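Local coordinates for peptide ABC transporter permease (Staphylococcus hominis, PDB 6EXS), which probably carries peptides across the cell membrane as a POT-family transporter, and binds a thioalcohol-conjugated peptide that is a precursor of human axillary malodour, at residues A[22-27]-A[130-135]; A[30-35]-A[119-124]; A[90-95]-A[191-196]; A[137-142]-A[202-207]. One frame throughout, in Å; residues are numbered along the deposited sequence.

All four contacts lie among the first six long helical spans of the chain, which in the major facilitator fold form the N-terminal bundle. Interactions 1 and 2 share helices 16-44 and 110-137, with centres 14 Å apart, and lie closest to the centre of the molecule. Interaction 3 joins helices 74-106 and 178-204, its centre 9 Å from that of interaction 1, with which it is in direct contact. Interaction 4 follows where helices 110-137 and 178-204 end; its centre is 26 Å from that of interaction 2. Along the sequence, interaction 2 falls between the two segments of interaction 1, while interaction 3 alternates with all three others. The contacts thus run from near the substrate pocket to one end of the bundle.

Interaction 1: A[22-27]-A[130-135]; sequences FFVEFW and PNISNI. With OLC ((2R)-2,3-dihydroxypropyl (9Z)-octadec-9-enoate), chain L.
Ile132 reaches Val24 and Glu25 because its CG1 branch stands anti to the backbone N (chi1 -174°) and carries CD1 toward helix 16-44, while Glu25 leaves its own helix in the same extended way and then bends at chi2 (74°), which brings its carboxylate to the isoleucine. The pairing joins two helices of the N-terminal bundle of a major facilitator fold, and Glu25 is the first glutamate of the ExxER sequence that marks the first transmembrane helix of POT transporters and is associated in that family with proton coupling. Across the gap the helices stay well separated: the nearest CA atoms, those of Glu25 and Ile132, are 8.1 Å apart, so the gap is filled from both sides, by Ile132 from one helix and by Val24 and Glu25 from the other. CD1 of Ile132 lies against Val24 CG1 at 4.0 Å, an apolar touch in which the side chains cross obliquely, and like CG2 it also meets the carboxylate. The glutamate is buried, and Phe154, Ser157 and Val158 of helix 147-174 cover it as well; Val158 also lines the ligand pocket, and the Glu25 side chain is about 8 Å from the bound conjugated peptide. On another side of helix 16-44, the Phe22 ring receives the acyl chain of a monoolein molecule over one face, with CZ of Phe22 3.6 Å from lipid C3. Back at the shared isoleucine, Glu25 OE2 is 3.7 Å from Ile132 CG2 and 4.0 Å from Ile132 CD1, an oxygen resting on two methyl groups.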
# COMPACT_ATOMS: atom_id res chain seq x y z
N PHE A 22 5.81 16.67 5.14
CA PHE A 22 4.36 16.56 5.02
C PHE A 22 3.96 17.03 3.61
O PHE A 22 3.21 16.32 2.95
CB PHE A 22 3.64 17.39 6.12
CG PHE A 22 2.13 17.32 6.10
CD1 PHE A 22 1.38 18.05 5.18
CD2 PHE A 22 1.44 16.56 7.05
CE1 PHE A 22 -0.01 17.99 5.18
CE2 PHE A 22 0.04 16.51 7.05
CZ PHE A 22 -0.67 17.22 6.11
N PHE A 23 4.49 18.20 3.15
CA PHE A 23 4.23 18.76 1.82
C PHE A 23 4.75 17.83 0.73
O PHE A 23 4.06 17.62 -0.27
CB PHE A 23 4.88 20.15 1.69
CG PHE A 23 4.54 20.97 0.47
CD1 PHE A 23 5.16 20.74 -0.76
CD2 PHE A 23 3.65 22.04 0.55
CE1 PHE A 23 4.89 21.55 -1.87
CE2 PHE A 23 3.38 22.85 -0.56
CZ PHE A 23 4.01 22.60 -1.76
N VAL A 24 5.95 17.26 0.92
CA VAL A 24 6.59 16.32 -0.02
C VAL A 24 5.76 15.03 -0.12
O VAL A 24 5.42 14.62 -1.23
CB VAL A 24 8.07 16.05 0.36
CG1 VAL A 24 8.66 14.90 -0.44
CG2 VAL A 24 8.92 17.31 0.21
N GLU A 25 5.41 14.41 1.03
CA GLU A 25 4.60 13.19 1.07
C GLU A 25 3.21 13.43 0.49
O GLU A 25 2.74 12.61 -0.30
CB GLU A 25 4.52 12.61 2.50
CG GLU A 25 3.80 11.28 2.61
CD GLU A 25 4.51 10.03 2.11
OE1 GLU A 25 3.99 8.93 2.39
OE2 GLU A 25 5.58 10.15 1.48
N PHE A 26 2.56 14.55 0.84
CA PHE A 26 1.24 14.88 0.29
C PHE A 26 1.19 14.74 -1.24
O PHE A 26 0.28 14.09 -1.75
CB PHE A 26 0.76 16.29 0.70
CG PHE A 26 -0.50 16.70 -0.02
CD1 PHE A 26 -1.75 16.29 0.42
CD2 PHE A 26 -0.44 17.47 -1.18
CE1 PHE A 26 -2.92 16.64 -0.27
CE2 PHE A 26 -1.61 17.82 -1.88
CZ PHE A 26 -2.84 17.39 -1.42
N TRP A 27 2.15 15.38 -1.94
CA TRP A 27 2.25 15.46 -3.40
C TRP A 27 2.67 14.15 -4.06
O TRP A 27 2.24 13.89 -5.18
CB TRP A 27 3.14 16.62 -3.82
CG TRP A 27 2.45 17.95 -3.64
CD1 TRP A 27 2.76 18.90 -2.71
CD2 TRP A 27 1.26 18.40 -4.30
NE1 TRP A 27 1.86 19.94 -2.78
CE2 TRP A 27 0.93 19.66 -3.75
CE3 TRP A 27 0.47 17.89 -5.34
CZ2 TRP A 27 -0.17 20.41 -4.20
CZ3 TRP A 27 -0.62 18.63 -5.78
CH2 TRP A 27 -0.93 19.87 -5.22
N PRO A 130 10.05 3.66 2.45
CA PRO A 130 10.50 3.37 3.81
C PRO A 130 11.46 4.41 4.39
O PRO A 130 11.54 4.56 5.61
CB PRO A 130 11.16 1.99 3.68
CG PRO A 130 11.66 1.96 2.29
CD PRO A 130 10.63 2.68 1.49
N ASN A 131 12.15 5.13 3.51
CA ASN A 131 13.20 6.07 3.85
C ASN A 131 12.71 7.44 4.30
O ASN A 131 13.31 7.98 5.24
CB ASN A 131 14.21 6.14 2.73
CG ASN A 131 14.95 4.82 2.69
OD1 ASN A 131 15.26 4.23 3.74
ND2 ASN A 131 15.15 4.26 1.52
N ILE A 132 11.61 7.95 3.72
CA ILE A 132 10.98 9.21 4.16
C ILE A 132 10.44 9.04 5.60
O ILE A 132 10.57 9.96 6.41
CB ILE A 132 9.90 9.75 3.15
CG1 ILE A 132 9.37 11.15 3.57
CG2 ILE A 132 8.75 8.76 2.92
CD1 ILE A 132 8.97 12.11 2.44
N SER A 133 9.88 7.84 5.91
CA SER A 133 9.30 7.46 7.19
C SER A 133 10.37 7.45 8.27
O SER A 133 10.15 7.96 9.37
CB SER A 133 8.66 6.08 7.09
OG SER A 133 7.28 6.14 7.41
N ASN A 134 11.54 6.90 7.92
CA ASN A 134 12.71 6.80 8.76
C ASN A 134 13.21 8.20 9.15
O ASN A 134 13.46 8.44 10.34
CB ASN A 134 13.78 6.01 8.02
CG ASN A 134 14.90 5.56 8.89
OD1 ASN A 134 15.74 6.36 9.32
ND2 ASN A 134 14.93 4.28 9.20
N ILE A 135 13.33 9.13 8.16
CA ILE A 135 13.77 10.52 8.37
C ILE A 135 12.88 11.22 9.39
O ILE A 135 13.40 11.82 10.33
CB ILE A 135 13.92 11.31 7.03
CG1 ILE A 135 15.08 10.73 6.18
CG2 ILE A 135 14.13 12.81 7.28
CD1 ILE A 135 15.00 11.03 4.66
C24 OLC L . -2.05 19.74 13.94
C5 OLC L . -3.50 21.70 5.94
C4 OLC L . -2.97 21.38 7.33
C3 OLC L . -1.78 20.44 7.32
C2 OLC L . -1.15 20.22 8.70
C21 OLC L . -3.13 19.38 11.71
C1 OLC L . -1.97 19.36 9.62
C22 OLC L . -2.38 18.75 12.85
O19 OLC L . -2.41 18.28 9.32
O25 OLC L . -1.51 19.09 15.08
O23 OLC L . -3.17 17.68 13.38
O20 OLC L . -2.15 19.94 10.81

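Interaction 2: A[30-35]-A[119-124]; sequences FSYYGM and FFIIIG. With C3H (2-[[(2~{R})-2-azanyl-3-[(3~{S})-3-methyl-1-oxidanyl-hexan-3-yl]sulfanyl-propanoyl]amino]ethanoic acid), chain O; OLC ((2R)-2,3-dihydroxypropyl (9Z)-octadec-9-enoate), chain E.
The helical turn that presents Ile121 to Tyr32 and Met35 is closed by Gly124 N donating to Phe120 O at 2.8 Å, the shortest backbone bond within the two segments. The contact itself is apolar and light. Ile121 offers a different methyl to each partner: CG2 comes obliquely to the Tyr32 ring, 4.5 Å from Tyr32 CD1, and CD1 meets Met35 CE at 4.2 Å. Met35 starts out extended from its helix but folds at its next two torsions (chi2 -80°, chi3 -61°), which brings the terminal methyl round to the isoleucine. Tyr66 of helix 56-72 touches both Met35 and Ile121, adding a third helix to the seam. The seam lies within the N-terminal bundle of the major facilitator fold; helix 16-44 also carries Tyr33, next to Tyr32, which belongs to the site of the bound conjugated peptide. The Tyr33 ring is covered on both faces: N1 of the ligand lies 3.8 Å above one, offset toward the rim, while Tyr32 CD2 sits over the centre of the other. Tyr33 OH and ligand carboxylate oxygen O2 are 2.7 Å apart. Tyr32 thus backs the substrate-facing ring while its own ring makes a cation-pi contact with Lys129. On the far side of helix 110-137, the acyl chain of a bound monoolein runs past Phe119 and Phe120, its C8 lying 3.6 Å from Phe119 CD2 and its C11 lying 3.7 Å from Phe120 CE2.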
# COMPACT_ATOMS: atom_id res chain seq x y z
N PHE A 30 -0.65 12.11 -3.48
CA PHE A 30 -1.65 12.74 -4.36
C PHE A 30 -1.45 12.17 -5.77
O PHE A 30 -2.39 11.64 -6.38
CB PHE A 30 -1.45 14.27 -4.39
CG PHE A 30 -2.31 15.02 -5.37
CD1 PHE A 30 -1.91 15.19 -6.70
CD2 PHE A 30 -3.52 15.59 -4.98
CE1 PHE A 30 -2.72 15.87 -7.62
CE2 PHE A 30 -4.33 16.27 -5.90
CZ PHE A 30 -3.93 16.40 -7.22
N SER A 31 -0.22 12.29 -6.29
CA SER A 31 0.11 11.83 -7.63
C SER A 31 0.09 10.30 -7.75
O SER A 31 -0.33 9.81 -8.80
CB SER A 31 1.42 12.45 -8.10
OG SER A 31 2.49 12.15 -7.21
N TYR A 32 0.47 9.55 -6.68
CA TYR A 32 0.42 8.09 -6.72
C TYR A 32 -1.00 7.59 -6.79
O TYR A 32 -1.30 6.76 -7.66
CB TYR A 32 1.12 7.41 -5.53
CG TYR A 32 0.87 5.91 -5.45
CD1 TYR A 32 1.48 5.03 -6.35
CD2 TYR A 32 0.03 5.36 -4.48
CE1 TYR A 32 1.23 3.66 -6.31
CE2 TYR A 32 -0.21 3.99 -4.42
CZ TYR A 32 0.39 3.14 -5.34
OH TYR A 32 0.19 1.78 -5.26
N TYR A 33 -1.87 8.06 -5.87
CA TYR A 33 -3.26 7.61 -5.82
C TYR A 33 -4.10 8.14 -6.96
O TYR A 33 -5.05 7.48 -7.36
CB TYR A 33 -3.89 7.87 -4.44
CG TYR A 33 -3.38 6.88 -3.41
CD1 TYR A 33 -3.67 5.52 -3.52
CD2 TYR A 33 -2.54 7.28 -2.38
CE1 TYR A 33 -3.16 4.59 -2.61
CE2 TYR A 33 -2.02 6.36 -1.46
CZ TYR A 33 -2.32 5.02 -1.60
OH TYR A 33 -1.84 4.11 -0.69
N GLY A 34 -3.72 9.29 -7.52
CA GLY A 34 -4.40 9.88 -8.66
C GLY A 34 -4.16 9.08 -9.92
O GLY A 34 -5.10 8.77 -10.66
N MET A 35 -2.88 8.72 -10.16
CA MET A 35 -2.44 7.87 -11.27
C MET A 35 -3.12 6.49 -11.13
O MET A 35 -3.63 5.96 -12.12
CB MET A 35 -0.90 7.76 -11.23
CG MET A 35 -0.27 6.77 -12.20
SD MET A 35 -0.35 5.05 -11.65
CE MET A 35 0.63 5.12 -10.03
N PHE A 119 7.82 0.17 -13.79
CA PHE A 119 9.22 -0.09 -13.47
C PHE A 119 9.85 1.04 -12.63
O PHE A 119 10.41 0.77 -11.57
CB PHE A 119 10.03 -0.36 -14.77
CG PHE A 119 11.53 -0.40 -14.62
CD1 PHE A 119 12.17 -1.53 -14.14
CD2 PHE A 119 12.31 0.70 -14.97
CE1 PHE A 119 13.56 -1.57 -14.00
CE2 PHE A 119 13.70 0.67 -14.82
CZ PHE A 119 14.32 -0.46 -14.34
N PHE A 120 9.73 2.31 -13.09
CA PHE A 120 10.28 3.48 -12.41
C PHE A 120 9.56 3.78 -11.09
O PHE A 120 10.21 4.16 -10.11
CB PHE A 120 10.30 4.70 -13.34
CG PHE A 120 11.38 4.69 -14.41
CD1 PHE A 120 12.71 4.86 -14.07
CD2 PHE A 120 11.05 4.55 -15.75
CE1 PHE A 120 13.71 4.85 -15.05
CE2 PHE A 120 12.04 4.54 -16.73
CZ PHE A 120 13.37 4.69 -16.37
N ILE A 121 8.22 3.60 -11.05
CA ILE A 121 7.46 3.84 -9.82
C ILE A 121 7.72 2.71 -8.80
O ILE A 121 7.90 3.03 -7.62
CB ILE A 121 5.96 4.18 -10.05
CG1 ILE A 121 5.84 5.56 -10.76
CG2 ILE A 121 5.15 4.16 -8.73
CD1 ILE A 121 4.53 5.83 -11.54
N ILE A 122 7.82 1.43 -9.24
CA ILE A 122 8.15 0.31 -8.32
C ILE A 122 9.50 0.58 -7.63
O ILE A 122 9.58 0.52 -6.40
CB ILE A 122 8.08 -1.10 -8.98
CG1 ILE A 122 6.62 -1.52 -9.25
CG2 ILE A 122 8.79 -2.17 -8.11
CD1 ILE A 122 6.45 -2.47 -10.40
N ILE A 123 10.54 0.92 -8.42
CA ILE A 123 11.90 1.18 -7.96
C ILE A 123 11.98 2.46 -7.12
O ILE A 123 12.58 2.43 -6.04
CB ILE A 123 12.93 1.16 -9.13
CG1 ILE A 123 12.99 -0.27 -9.74
CG2 ILE A 123 14.33 1.63 -8.64
CD1 ILE A 123 14.03 -0.49 -10.75
N GLY A 124 11.38 3.54 -7.61
CA GLY A 124 11.33 4.81 -6.91
C GLY A 124 10.67 4.71 -5.56
O GLY A 124 11.23 5.18 -4.57
O2 C3H O . -3.09 5.03 1.58
C11 C3H O . -4.07 5.17 2.23
O3 C3H O . -4.11 4.99 3.50
C10 C3H O . -5.42 5.52 1.68
N1 C3H O . -5.62 5.06 0.33
C9 C3H O . -6.05 3.84 0.07
O1 C3H O . -5.56 2.84 0.57
C8 C3H O . -7.21 3.68 -0.86
N C3H O . -7.40 4.92 -1.61
C7 C3H O . -6.95 2.56 -1.87
S C3H O . -7.76 0.97 -1.58
C3 C3H O . -9.62 1.10 -1.76
C4 C3H O . -9.87 1.39 -3.22
C5 C3H O . -10.10 2.17 -0.77
C6 C3H O . -11.54 2.61 -0.89
O C3H O . -11.66 3.96 -1.19
C2 C3H O . -10.30 -0.21 -1.38
C1 C3H O . -11.24 -0.14 -0.20
C C3H O . -11.87 -1.47 0.09
C10 OLC E . 13.35 1.60 -19.19
C9 OLC E . 13.03 0.47 -18.58
C11 OLC E . 12.41 2.57 -19.86
C8 OLC E . 11.66 -0.11 -18.42
C24 OLC E . 5.04 -4.70 -26.42
C12 OLC E . 13.08 3.84 -20.38
C7 OLC E . 11.52 -1.53 -18.98
C13 OLC E . 12.10 4.88 -20.90
C6 OLC E . 10.08 -1.96 -19.22
C5 OLC E . 9.50 -1.54 -20.56
C4 OLC E . 9.78 -2.51 -21.71
C3 OLC E . 8.75 -3.63 -21.85
C2 OLC E . 7.59 -3.26 -22.77
C21 OLC E . 4.42 -4.77 -23.96
C1 OLC E . 6.52 -4.32 -22.89
C22 OLC E . 4.45 -5.51 -25.28
O19 OLC E . 6.48 -5.34 -22.25
O25 OLC E . 4.16 -3.66 -26.84
O23 OLC E . 5.15 -6.75 -25.13
O20 OLC E . 5.62 -3.97 -23.81

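Interaction 3: A[90-95]-A[191-196]; sequences ATLLGA and LGLVWY. With OLC ((2R)-2,3-dihydroxypropyl (9Z)-octadec-9-enoate), chain M.
The Tyr196 ring meets Leu92 obliquely, its CE1 lying 4.3 Å from Leu92 CD2; at CE2, on the other side of CZ, the same ring adjoins Leu204 of its own helix. Beyond the ring, the hydroxyl is hydrogen-bonded to Arg88 NE, which ties down the polar end of an otherwise buried side chain. The other flat group, the Trp195 indole, turns elsewhere and stacks on Phe23 of helix 16-44. Nearly one turn before the tyrosine, Leu193 extends from its helix with CG anti to the backbone N (chi1 -175°) and drives one methyl between two residues spaced nearly one turn apart on helix 74-106: Leu193 CD1 is 3.7 Å from Ala95 CB and 3.8 Å from Leu92 CD1. The two leucine side chains cross at about a right angle, so they touch through these methyls and do not run alongside each other. In the N-terminal bundle of this major facilitator protein, the two segments run roughly antiparallel, at 150° between their N-to-C directions, with axes 11.0 Å apart at closest approach. The backbones come nearest at Ala95 and Leu193, whose CA atoms are 6.6 Å apart, consistent with the small alanine. Leu92 CD2, besides meeting the tyrosine, lies 3.4 Å from O19, the ester carbonyl oxygen of a bound monoolein. The lipid's acyl chain continues past Leu93, placing this edge of the contact at the lipid-facing surface.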
# COMPACT_ATOMS: atom_id res chain seq x y z
N ALA A 90 18.48 8.09 -0.92
CA ALA A 90 17.46 7.12 -1.31
C ALA A 90 16.07 7.76 -1.52
O ALA A 90 15.38 7.39 -2.48
CB ALA A 90 17.39 5.99 -0.29
N THR A 91 15.67 8.71 -0.63
CA THR A 91 14.39 9.45 -0.72
C THR A 91 14.40 10.32 -2.00
O THR A 91 13.39 10.41 -2.69
CB THR A 91 14.18 10.34 0.56
OG1 THR A 91 14.21 9.53 1.73
CG2 THR A 91 12.88 11.17 0.52
N LEU A 92 15.56 10.97 -2.29
CA LEU A 92 15.76 11.86 -3.43
C LEU A 92 15.81 11.10 -4.75
O LEU A 92 15.15 11.50 -5.71
CB LEU A 92 17.01 12.74 -3.22
CG LEU A 92 17.40 13.78 -4.30
CD1 LEU A 92 16.22 14.64 -4.75
CD2 LEU A 92 18.51 14.68 -3.80
N LEU A 93 16.60 10.00 -4.81
CA LEU A 93 16.68 9.18 -6.01
C LEU A 93 15.31 8.58 -6.30
O LEU A 93 14.85 8.65 -7.44
CB LEU A 93 17.77 8.11 -5.92
CG LEU A 93 18.05 7.31 -7.21
CD1 LEU A 93 18.35 8.23 -8.39
CD2 LEU A 93 19.18 6.34 -7.01
N GLY A 94 14.63 8.10 -5.25
CA GLY A 94 13.28 7.57 -5.35
C GLY A 94 12.32 8.55 -5.97
O GLY A 94 11.65 8.22 -6.95
N ALA A 95 12.29 9.79 -5.45
CA ALA A 95 11.43 10.88 -5.93
C ALA A 95 11.64 11.19 -7.42
O ALA A 95 10.66 11.38 -8.13
CB ALA A 95 11.65 12.13 -5.09
N LEU A 191 6.22 19.34 -7.83
CA LEU A 191 6.03 20.33 -6.75
C LEU A 191 6.58 19.81 -5.44
O LEU A 191 7.23 20.57 -4.72
CB LEU A 191 4.55 20.74 -6.59
CG LEU A 191 3.92 21.57 -7.71
CD1 LEU A 191 2.55 22.08 -7.28
CD2 LEU A 191 4.82 22.76 -8.12
N GLY A 192 6.33 18.53 -5.16
CA GLY A 192 6.84 17.82 -4.00
C GLY A 192 8.35 17.81 -4.01
O GLY A 192 8.98 18.18 -3.01
N LEU A 193 8.96 17.45 -5.18
CA LEU A 193 10.41 17.42 -5.38
C LEU A 193 11.05 18.82 -5.20
O LEU A 193 12.06 18.94 -4.51
CB LEU A 193 10.79 16.81 -6.75
CG LEU A 193 12.29 16.63 -7.02
CD1 LEU A 193 12.86 15.44 -6.28
CD2 LEU A 193 12.59 16.50 -8.50
N VAL A 194 10.45 19.86 -5.82
CA VAL A 194 10.91 21.25 -5.75
C VAL A 194 11.01 21.73 -4.28
O VAL A 194 12.02 22.33 -3.90
CB VAL A 194 10.02 22.16 -6.65
CG1 VAL A 194 10.19 23.64 -6.32
CG2 VAL A 194 10.31 21.91 -8.13
N TRP A 195 9.98 21.42 -3.47
CA TRP A 195 9.87 21.75 -2.05
C TRP A 195 10.99 21.11 -1.21
O TRP A 195 11.59 21.80 -0.39
CB TRP A 195 8.50 21.34 -1.52
CG TRP A 195 8.06 22.10 -0.30
CD1 TRP A 195 8.10 21.67 0.99
CD2 TRP A 195 7.51 23.42 -0.27
NE1 TRP A 195 7.60 22.64 1.83
CE2 TRP A 195 7.24 23.73 1.09
CE3 TRP A 195 7.22 24.38 -1.25
CZ2 TRP A 195 6.68 24.95 1.48
CZ3 TRP A 195 6.67 25.60 -0.85
CH2 TRP A 195 6.41 25.88 0.49
N TYR A 196 11.29 19.81 -1.45
CA TYR A 196 12.38 19.09 -0.78
C TYR A 196 13.70 19.78 -1.13
O TYR A 196 14.44 20.16 -0.22
CB TYR A 196 12.42 17.60 -1.19
CG TYR A 196 13.57 16.82 -0.58
CD1 TYR A 196 14.82 16.76 -1.21
CD2 TYR A 196 13.42 16.15 0.63
CE1 TYR A 196 15.89 16.08 -0.63
CE2 TYR A 196 14.48 15.43 1.20
CZ TYR A 196 15.71 15.41 0.57
OH TYR A 196 16.76 14.73 1.13
C24 OLC M . 24.15 9.34 -2.76
C5 OLC M . 20.37 11.99 -10.18
C4 OLC M . 19.63 11.81 -8.86
C3 OLC M . 20.55 11.68 -7.66
C2 OLC M . 19.79 11.45 -6.36
C21 OLC M . 21.99 9.66 -3.99
C1 OLC M . 20.67 11.30 -5.15
C22 OLC M . 23.48 9.88 -4.00
O19 OLC M . 20.66 12.06 -4.21
O25 OLC M . 23.82 10.10 -1.60
O23 OLC M . 24.05 9.26 -5.16
O20 OLC M . 21.43 10.20 -5.22

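Interaction 4: A[137-142]-A[202-207]; sequences GRLYPE and KNLGSV
Leu139 and Leu204 approach at a slant and meet methyl to methyl, with Leu139 CD2 3.8 Å from Leu204 CD2. Neither points at the other from its root; each has CG beside the backbone N and anti to the carbonyl carbon (chi1 -67° for Leu139), a setting that brings the far end of the chain round to its partner. Val207 stands differently, aimed directly at the opposite segment, and splits its branches over Arg138: CG1 rests on Arg138 CB at 3.6 Å, and CG2 lies 3.7 Å from Arg138 O. Arg138 therefore contributes the base of its side chain and its carbonyl, while bends at chi2 and chi3 lead the guanidinium group away from the contact. Both partners lie in beta turns. Residues 137-140 form a type I turn with a weak closing bond, and 204-207 a type II' turn, closed by Val207 N to Leu204 O at 3.2 Å. Gly205, the first residue to leave the helix, takes the positive phi (50°) that this second turn needs, and the turn leaves Val207 facing Arg138. Arg88 NH1 binds the carbonyls of both Gly205 and Val207, and Leu139 O accepts a bond from Gln8 NE2, fastening the N-terminal tail to the same patch. Arg88 falls where the sequence matches motif A of the major facilitator superfamily, so the arrangement probably belongs to the cytoplasmic end of the N-terminal six-helix bundle.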
# COMPACT_ATOMS: atom_id res chain seq x y z
N GLY A 137 10.96 9.98 11.87
CA GLY A 137 11.25 9.49 13.22
C GLY A 137 12.59 9.93 13.77
O GLY A 137 12.73 10.11 14.98
N ARG A 138 13.60 10.13 12.89
CA ARG A 138 14.96 10.54 13.29
C ARG A 138 15.10 12.07 13.52
O ARG A 138 16.17 12.55 13.91
CB ARG A 138 16.02 9.99 12.31
CG ARG A 138 16.19 8.47 12.43
CD ARG A 138 17.63 8.00 12.49
NE ARG A 138 17.90 6.95 11.50
CZ ARG A 138 17.78 5.65 11.73
NH1 ARG A 138 17.40 5.20 12.92
NH2 ARG A 138 18.05 4.77 10.76
N LEU A 139 13.98 12.80 13.37
CA LEU A 139 13.86 14.24 13.63
C LEU A 139 13.63 14.47 15.13
O LEU A 139 13.80 15.59 15.60
CB LEU A 139 12.65 14.84 12.88
CG LEU A 139 12.65 14.92 11.36
CD1 LEU A 139 11.38 15.58 10.89
CD2 LEU A 139 13.85 15.68 10.83
N TYR A 140 13.19 13.41 15.86
CA TYR A 140 12.90 13.44 17.30
C TYR A 140 14.02 12.83 18.15
O TYR A 140 14.41 11.69 17.88
CB TYR A 140 11.58 12.70 17.61
CG TYR A 140 10.37 13.28 16.91
CD1 TYR A 140 10.01 12.88 15.63
CD2 TYR A 140 9.58 14.25 17.54
CE1 TYR A 140 8.93 13.45 14.97
CE2 TYR A 140 8.48 14.81 16.89
CZ TYR A 140 8.16 14.41 15.61
OH TYR A 140 7.08 14.94 14.96
N PRO A 141 14.48 13.51 19.22
CA PRO A 141 15.50 12.90 20.10
C PRO A 141 15.02 11.59 20.74
O PRO A 141 13.83 11.29 20.71
CB PRO A 141 15.74 13.99 21.15
CG PRO A 141 15.28 15.25 20.52
CD PRO A 141 14.12 14.86 19.68
N GLU A 142 15.97 10.79 21.30
CA GLU A 142 15.72 9.47 21.89
C GLU A 142 14.47 9.38 22.81
O GLU A 142 13.58 8.57 22.53
CB GLU A 142 16.97 8.90 22.62
CG GLU A 142 17.70 9.86 23.56
CD GLU A 142 18.76 9.27 24.49
OE1 GLU A 142 19.01 9.88 25.56
OE2 GLU A 142 19.35 8.22 24.15
N LYS A 202 18.40 23.05 5.53
CA LYS A 202 18.39 23.66 6.86
C LYS A 202 17.42 22.98 7.86
O LYS A 202 17.70 22.98 9.07
CB LYS A 202 18.15 25.19 6.79
CG LYS A 202 16.82 25.64 6.18
CD LYS A 202 16.33 26.93 6.83
CE LYS A 202 15.00 27.38 6.26
NZ LYS A 202 14.52 28.63 6.90
N ASN A 203 16.31 22.41 7.36
CA ASN A 203 15.28 21.77 8.19
C ASN A 203 15.60 20.33 8.65
O ASN A 203 15.11 19.92 9.70
CB ASN A 203 13.93 21.81 7.48
CG ASN A 203 13.43 23.20 7.17
OD1 ASN A 203 14.06 23.98 6.45
ND2 ASN A 203 12.26 23.53 7.66
N LEU A 204 16.38 19.57 7.87
CA LEU A 204 16.69 18.16 8.16
C LEU A 204 18.15 17.91 8.56
O LEU A 204 18.46 16.86 9.13
CB LEU A 204 16.27 17.24 6.97
CG LEU A 204 14.87 17.45 6.36
CD1 LEU A 204 14.74 16.71 5.03
CD2 LEU A 204 13.77 17.01 7.31
N GLY A 205 19.01 18.89 8.30
CA GLY A 205 20.43 18.87 8.63
C GLY A 205 21.18 17.63 8.21
O GLY A 205 21.13 17.22 7.05
N SER A 206 21.87 17.01 9.18
CA SER A 206 22.69 15.81 9.01
C SER A 206 21.91 14.49 9.02
O SER A 206 22.49 13.46 8.66
CB SER A 206 23.77 15.77 10.09
OG SER A 206 23.17 15.73 11.37
N VAL A 207 20.63 14.52 9.46
CA VAL A 207 19.75 13.35 9.56
C VAL A 207 19.66 12.57 8.23
O VAL A 207 19.12 13.08 7.25
CB VAL A 207 18.35 13.71 10.11
CG1 VAL A 207 17.41 12.51 10.10
CG2 VAL A 207 18.43 14.31 11.51